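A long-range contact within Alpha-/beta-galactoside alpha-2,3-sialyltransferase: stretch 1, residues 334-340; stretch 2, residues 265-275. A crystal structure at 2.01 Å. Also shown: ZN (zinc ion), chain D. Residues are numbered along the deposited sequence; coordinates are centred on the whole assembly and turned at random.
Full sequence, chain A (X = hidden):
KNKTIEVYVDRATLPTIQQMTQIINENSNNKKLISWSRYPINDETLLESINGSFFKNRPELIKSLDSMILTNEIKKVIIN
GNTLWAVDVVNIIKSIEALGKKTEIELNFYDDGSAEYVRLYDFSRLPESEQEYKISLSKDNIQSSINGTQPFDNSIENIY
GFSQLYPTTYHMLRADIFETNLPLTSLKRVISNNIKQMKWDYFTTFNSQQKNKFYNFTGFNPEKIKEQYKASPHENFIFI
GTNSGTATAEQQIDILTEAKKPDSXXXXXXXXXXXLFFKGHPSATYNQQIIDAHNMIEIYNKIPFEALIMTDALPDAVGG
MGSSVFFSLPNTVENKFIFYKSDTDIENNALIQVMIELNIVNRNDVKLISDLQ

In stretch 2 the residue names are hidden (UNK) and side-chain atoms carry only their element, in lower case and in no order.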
ATOM      1  N   GLU A 334      13.392  12.447  -7.098  1.00 14.35           N
ATOM      2  CA  GLU A 334      12.745  13.573  -7.767  1.00 14.90           C
ATOM      3  C   GLU A 334      11.527  13.140  -8.586  1.00 14.09           C
ATOM      4  O   GLU A 334      11.620  12.234  -9.407  1.00 13.72           O
ATOM      5  CB  GLU A 334      13.745  14.293  -8.666  1.00 14.74           C
ATOM      6  CG  GLU A 334      13.136  15.478  -9.442  1.00 16.77           C
ATOM      7  CD  GLU A 334      14.011  15.964 -10.593  1.00 17.58           C
ATOM      8  OE1 GLU A 334      15.016  15.298 -10.932  1.00 22.10           O
ATOM      9  OE2 GLU A 334      13.680  17.020 -11.175  1.00 21.75           O
ATOM     10  N   ASN A 335      10.390  13.797  -8.365  1.00 14.00           N
ATOM     11  CA  ASN A 335       9.201  13.582  -9.185  1.00 14.12           C
ATOM     12  C   ASN A 335       9.131  14.651 -10.281  1.00 13.92           C
ATOM     13  O   ASN A 335       8.907  15.819  -9.982  1.00 14.78           O
ATOM     14  CB  ASN A 335       7.947  13.635  -8.307  1.00 14.46           C
ATOM     15  CG  ASN A 335       6.682  13.182  -9.032  1.00 15.74           C
ATOM     16  OD1 ASN A 335       5.584  13.306  -8.495  1.00 20.68           O
ATOM     17  ND2 ASN A 335       6.825  12.670 -10.244  1.00 16.78           N
ATOM     18  N   LYS A 336       9.330  14.262 -11.538  1.00 12.92           N
ATOM     19  CA  LYS A 336       9.375  15.235 -12.626  1.00 12.21           C
ATOM     20  C   LYS A 336       8.009  15.704 -13.139  1.00 11.70           C
ATOM     21  O   LYS A 336       7.869  16.854 -13.557  1.00 11.12           O
ATOM     22  CB  LYS A 336      10.253  14.739 -13.787  1.00 12.58           C
ATOM     23  CG  LYS A 336      11.739  14.665 -13.446  1.00 11.83           C
ATOM     24  CD  LYS A 336      12.576  14.523 -14.697  1.00 13.27           C
ATOM     25  CE  LYS A 336      14.048  14.374 -14.379  1.00 13.73           C
ATOM     26  NZ  LYS A 336      14.607  15.570 -13.729  1.00 15.46           N
ATOM     27  N   PHE A 337       7.013  14.816 -13.109  1.00 11.36           N
ATOM     28  CA  PHE A 337       5.658  15.110 -13.597  1.00 11.14           C
ATOM     29  C   PHE A 337       4.723  13.953 -13.247  1.00 11.12           C
ATOM     30  O   PHE A 337       5.171  12.811 -13.151  1.00 10.81           O
ATOM     31  CB  PHE A 337       5.646  15.348 -15.122  1.00 11.57           C
ATOM     32  CG  PHE A 337       6.243  14.216 -15.933  1.00 11.33           C
ATOM     33  CD1 PHE A 337       5.468  13.117 -16.303  1.00 10.28           C
ATOM     34  CD2 PHE A 337       7.582  14.247 -16.317  1.00 11.85           C
ATOM     35  CE1 PHE A 337       6.014  12.069 -17.040  1.00 10.99           C
ATOM     36  CE2 PHE A 337       8.137  13.203 -17.055  1.00 10.84           C
ATOM     37  CZ  PHE A 337       7.346  12.113 -17.416  1.00 11.48           C
ATOM     38  N   ILE A 338       3.441  14.249 -13.028  1.00 10.58           N
ATOM     39  CA  ILE A 338       2.414  13.201 -12.969  1.00 10.38           C
ATOM     40  C   ILE A 338       1.240  13.575 -13.871  1.00 10.85           C
ATOM     41  O   ILE A 338       0.724  14.693 -13.796  1.00 10.83           O
ATOM     42  CB  ILE A 338       1.883  12.926 -11.530  1.00 10.97           C
ATOM     43  CG1 ILE A 338       3.028  12.675 -10.538  1.00 10.06           C
ATOM     44  CG2 ILE A 338       0.949  11.721 -11.532  1.00  9.57           C
ATOM     45  CD1 ILE A 338       2.532  12.397  -9.096  1.00 10.51           C
ATOM     46  N   PHE A 339       0.838  12.644 -14.734  1.00 10.72           N
ATOM     47  CA  PHE A 339      -0.343  12.828 -15.571  1.00 11.82           C
ATOM     48  C   PHE A 339      -1.534  12.110 -14.984  1.00 12.30           C
ATOM     49  O   PHE A 339      -1.436  10.964 -14.538  1.00 11.99           O
ATOM     50  CB  PHE A 339      -0.119  12.354 -17.008  1.00 11.29           C
ATOM     51  CG  PHE A 339       0.599  13.359 -17.867  1.00 12.49           C
ATOM     52  CD1 PHE A 339      -0.092  14.087 -18.836  1.00 12.90           C
ATOM     53  CD2 PHE A 339       1.960  13.595 -17.688  1.00 12.25           C
ATOM     54  CE1 PHE A 339       0.568  15.032 -19.624  1.00 12.61           C
ATOM     55  CE2 PHE A 339       2.622  14.540 -18.462  1.00 13.19           C
ATOM     56  CZ  PHE A 339       1.932  15.254 -19.436  1.00 12.09           C
ATOM     57  N   TYR A 340      -2.661  12.802 -15.013  1.00 13.44           N
ATOM     58  CA  TYR A 340      -3.910  12.278 -14.494  1.00 14.97           C
ATOM     59  C   TYR A 340      -4.982  12.269 -15.586  1.00 16.55           C
ATOM     60  O   TYR A 340      -5.042  13.175 -16.419  1.00 16.77           O
ATOM     61  CB  TYR A 340      -4.391  13.150 -13.337  1.00 14.00           C
ATOM     62  CG  TYR A 340      -3.434  13.258 -12.166  1.00 14.00           C
ATOM     63  CD1 TYR A 340      -2.441  14.242 -12.137  1.00 12.83           C
ATOM     64  CD2 TYR A 340      -3.527  12.376 -11.082  1.00 12.93           C
ATOM     65  CE1 TYR A 340      -1.568  14.352 -11.045  1.00 13.40           C
ATOM     66  CE2 TYR A 340      -2.663  12.477  -9.994  1.00 12.89           C
ATOM     67  CZ  TYR A 340      -1.691  13.469  -9.980  1.00 13.86           C
ATOM     68  OH  TYR A 340      -0.841  13.578  -8.900  1.00 12.67           O
ATOM     69  N   UNK A 265       6.670  23.224 -23.174  1.00 18.13           N
ATOM     70  CA  UNK A 265       5.901  24.116 -22.303  1.00 18.13           C
ATOM     71  C   UNK A 265       4.990  23.365 -21.330  1.00 18.32           C
ATOM     72  O   UNK A 265       4.432  23.978 -20.408  1.00 18.67           O
ATOM     73  c   UNK A 265       4.887  24.022 -24.452  1.00 18.26           C
ATOM     74  c   UNK A 265       5.041  24.911 -23.294  1.00 18.51           C
ATOM     75  c   UNK A 265       6.149  23.222 -24.555  1.00 18.23           C
ATOM     76  N   UNK A 266       4.822  22.063 -21.562  1.00 17.61           N
ATOM     77  CA  UNK A 266       3.925  21.221 -20.773  1.00 17.49           C
ATOM     78  C   UNK A 266       4.760  20.459 -19.766  1.00 16.65           C
ATOM     79  O   UNK A 266       4.633  20.665 -18.568  1.00 17.16           O
ATOM     80  c   UNK A 266       2.346  19.236 -20.821  1.00 17.85           C
ATOM     81  c   UNK A 266       3.149  20.217 -21.671  1.00 17.91           C
ATOM     82  c   UNK A 266       2.228  20.971 -22.641  1.00 18.98           C
ATOM     83  c   UNK A 266       2.019  20.259 -23.989  1.00 21.68           C
ATOM     84  N   UNK A 267       5.626  19.585 -20.260  1.00 15.37           N
ATOM     85  CA  UNK A 267       6.541  18.876 -19.386  1.00 14.91           C
ATOM     86  C   UNK A 267       7.843  19.684 -19.285  1.00 14.39           C
ATOM     87  O   UNK A 267       8.786  19.456 -20.045  1.00 14.21           O
ATOM     88  c   UNK A 267       5.426  16.697 -20.028  1.00 14.06           C
ATOM     89  c   UNK A 267       6.773  17.418 -19.857  1.00 14.72           C
ATOM     90  c   UNK A 267       7.686  16.669 -18.869  1.00 14.88           C
ATOM     91  c   UNK A 267       5.530  15.260 -20.534  1.00 14.44           C
ATOM     92  N   UNK A 268       7.873  20.638 -18.355  1.00 14.26           N
ATOM     93  CA  UNK A 268       9.035  21.523 -18.183  1.00 14.25           C
ATOM     94  C   UNK A 268      10.261  20.796 -17.612  1.00 14.57           C
ATOM     95  O   UNK A 268      11.393  21.156 -17.924  1.00 14.25           O
ATOM     96  o   UNK A 268       8.230  22.424 -16.055  1.00 15.15           O
ATOM     97  c   UNK A 268       7.611  23.633 -18.057  1.00 14.19           C
ATOM     98  c   UNK A 268       8.697  22.797 -17.355  1.00 14.60           C
ATOM     99  N   UNK A 269      10.022  19.768 -16.796  1.00 14.66           N
ATOM    100  CA  UNK A 269      11.080  18.891 -16.273  1.00 14.84           C
ATOM    101  C   UNK A 269      11.396  17.765 -17.235  1.00 14.51           C
ATOM    102  O   UNK A 269      10.788  16.688 -17.166  1.00 14.58           O
ATOM    103  o   UNK A 269       9.693  19.087 -12.948  1.00 21.39           O
ATOM    104  n   UNK A 269      11.411  20.250 -13.836  1.00 16.51           N
ATOM    105  c   UNK A 269      10.662  18.254 -14.947  1.00 15.20           C
ATOM    106  c   UNK A 269      10.549  19.237 -13.831  1.00 17.78           C
ATOM    107  N   UNK A 270      12.369  18.005 -18.110  1.00 14.28           N
ATOM    108  CA  UNK A 270      12.718  17.084 -19.190  1.00 14.20           C
ATOM    109  C   UNK A 270      13.385  15.796 -18.727  1.00 14.09           C
ATOM    110  O   UNK A 270      14.083  15.780 -17.716  1.00 14.64           O
ATOM    111  c   UNK A 270      13.657  17.778 -20.179  1.00 14.12           C
ATOM    112  o   UNK A 270      13.939  16.908 -21.258  1.00 14.01           O
ATOM    113  N   UNK A 271      13.180  14.721 -19.484  1.00 14.01           N
ATOM    114  CA  UNK A 271      13.928  13.484 -19.270  1.00 14.14           C
ATOM    115  C   UNK A 271      15.045  13.269 -20.302  1.00 14.35           C
ATOM    116  O   UNK A 271      15.678  12.201 -20.322  1.00 12.99           O
ATOM    117  c   UNK A 271      12.044  12.391 -17.995  1.00 15.18           C
ATOM    118  c   UNK A 271      12.282  11.959 -20.510  1.00 14.55           C
ATOM    119  c   UNK A 271      13.007  12.235 -19.175  1.00 14.75           C
ATOM    120  c   UNK A 271      11.371  10.711 -20.500  1.00 14.11           C
ATOM    121  N   UNK A 272      15.299  14.285 -21.134  1.00 14.76           N
ATOM    122  CA  UNK A 272      16.385  14.213 -22.119  1.00 15.69           C
ATOM    123  C   UNK A 272      17.695  13.787 -21.460  1.00 15.47           C
ATOM    124  O   UNK A 272      18.050  14.284 -20.379  1.00 14.62           O
ATOM    125  c   UNK A 272      17.641  15.510 -23.951  1.00 17.35           C
ATOM    126  o   UNK A 272      17.952  17.840 -24.380  1.00 19.93           O
ATOM    127  c   UNK A 272      17.631  16.740 -24.835  1.00 17.58           C
ATOM    128  c   UNK A 272      16.579  15.559 -22.831  1.00 16.07           C
ATOM    129  n   UNK A 272      17.265  16.561 -26.116  1.00 19.75           N
ATOM    130  N   UNK A 273      18.394  12.851 -22.098  1.00 15.58           N
ATOM    131  CA  UNK A 273      19.718  12.427 -21.632  1.00 15.59           C
ATOM    132  C   UNK A 273      19.750  11.509 -20.410  1.00 15.79           C
ATOM    133  O   UNK A 273      20.830  11.165 -19.928  1.00 16.25           O
ATOM    134  N   UNK A 274      18.583  11.130 -19.889  1.00 14.85           N
ATOM    135  CA  UNK A 274      18.522  10.177 -18.790  1.00 14.06           C
ATOM    136  C   UNK A 274      18.430   8.737 -19.303  1.00 13.38           C
ATOM    137  O   UNK A 274      17.976   8.505 -20.420  1.00 12.92           O
ATOM    138  c   UNK A 274      18.637  12.238 -16.520  1.00 18.34           C
ATOM    139  c   UNK A 274      16.179  11.964 -16.183  1.00 15.67           C
ATOM    140  c   UNK A 274      17.305  11.880 -17.191  1.00 15.58           C
ATOM    141  c   UNK A 274      17.347  10.490 -17.852  1.00 14.04           C
ATOM    142  N   UNK A 275      18.880   7.774 -18.496  1.00 12.85           N
ATOM    143  CA  UNK A 275      18.619   6.362 -18.787  1.00 13.22           C
ATOM    144  C   UNK A 275      17.165   6.073 -18.405  1.00 13.26           C
ATOM    145  O   UNK A 275      16.781   6.239 -17.241  1.00 13.06           O
ATOM    146  o   UNK A 275      21.957   5.218 -17.749  1.00 17.19           O
ATOM    147  c   UNK A 275      21.030   5.641 -18.474  1.00 14.30           C
ATOM    148  c   UNK A 275      19.589   5.454 -18.028  1.00 13.52           C
ATOM    149  o   UNK A 275      21.239   6.229 -19.545  1.00 14.77           O
TER
HETATM  150 ZN    ZN D 410      22.926   6.478 -20.662  1.00 23.06          ZN
HETATM  151  O   HOH W   1       7.408  18.529 -15.687  1.00  9.30           O
HETATM  152  O   HOH W   2      14.326  17.648 -15.577  1.00 27.56           O

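Position 265 has three side-chain carbons that close a ring onto the backbone N, the mark of proline; Pro265 lies out of reach of the strand 334-340. Position 266 carries four carbons, forked at the first, with one arm two carbons long, and the carbon of the short arm lies near CZ of Phe339: isoleucine, with Ile266 CG2 4.2 Å from CZ of Phe339. Position 267 repeats that pattern, four carbons with the fork at the first and one longer arm, but it is buried and points toward the strand, its short arm against the Phe337 ring and the end of its longer arm against the Phe339 ring. This too is isoleucine, and Ile267 works with both arms: CG2 sits 3.5 Å from CD2 of Phe337, and CD1 at the end of the longer arm reaches CE2 of Phe339 at 3.6 Å. One beta-branched residue thus serves two aromatic rings.

At 268 a single carbon bears one oxygen and one carbon, which is threonine. Thr268 points away from the strand and is exposed. Position 269 has two carbons, the second carrying an oxygen and a nitrogen, and its CB packs 3.7 Å from CB of Lys336; the amide makes it asparagine. That amide is probably turned over in the model, and its end lies near O of Lys336; whether it bonds there is left open. The backbone is clearer: water 1 accepts from N of Asn269 at 3.1 Å and donates to O of Lys336 at 2.7 Å.

Position 270, one carbon then one oxygen, is serine. Its side chain turns away from the strand, and Ser270 OG accepts from N of position 272 at 3.0 Å. Position 271 again has four carbons forked at the first, with one longer arm, and its short arm meets the edge of the Phe337 ring: isoleucine, with Ile271 CG2 4.1 Å from CE2 of Phe337.

Position 272 has three carbons in a row, the third carrying oxygen and nitrogen: glutamine, with no contact to the strand. Position 273 has no side-chain atoms, and its phi of 76° suits glycine, here within the type II turn from Ile271 to 274. Four carbons forked at the second, one of them packed on CE of Lys336, make 274 leucine; Leu274 CD1 lies 3.7 Å from CE of Lys336. At 275, two carbons with two oxygens on the second give aspartate, and Asp275 OD1 binds zinc at 2.0 Å.

The contact combines apolar packing with water bridges. Isoleucines meet Phe337 and Phe339, while the Lys336 aliphatic chain lies along the loop. Its NZ forms a salt bridge with Glu334 OE1 at 2.8 Å and donates to water 2, also at 2.8 Å, which in turn donates to O of Ser270 at 2.9 Å. An irregular loop thereby docks on a strand without a ladder of direct backbone bonds.

Stretch 2, residues 265-275: PIITNSIQGLD
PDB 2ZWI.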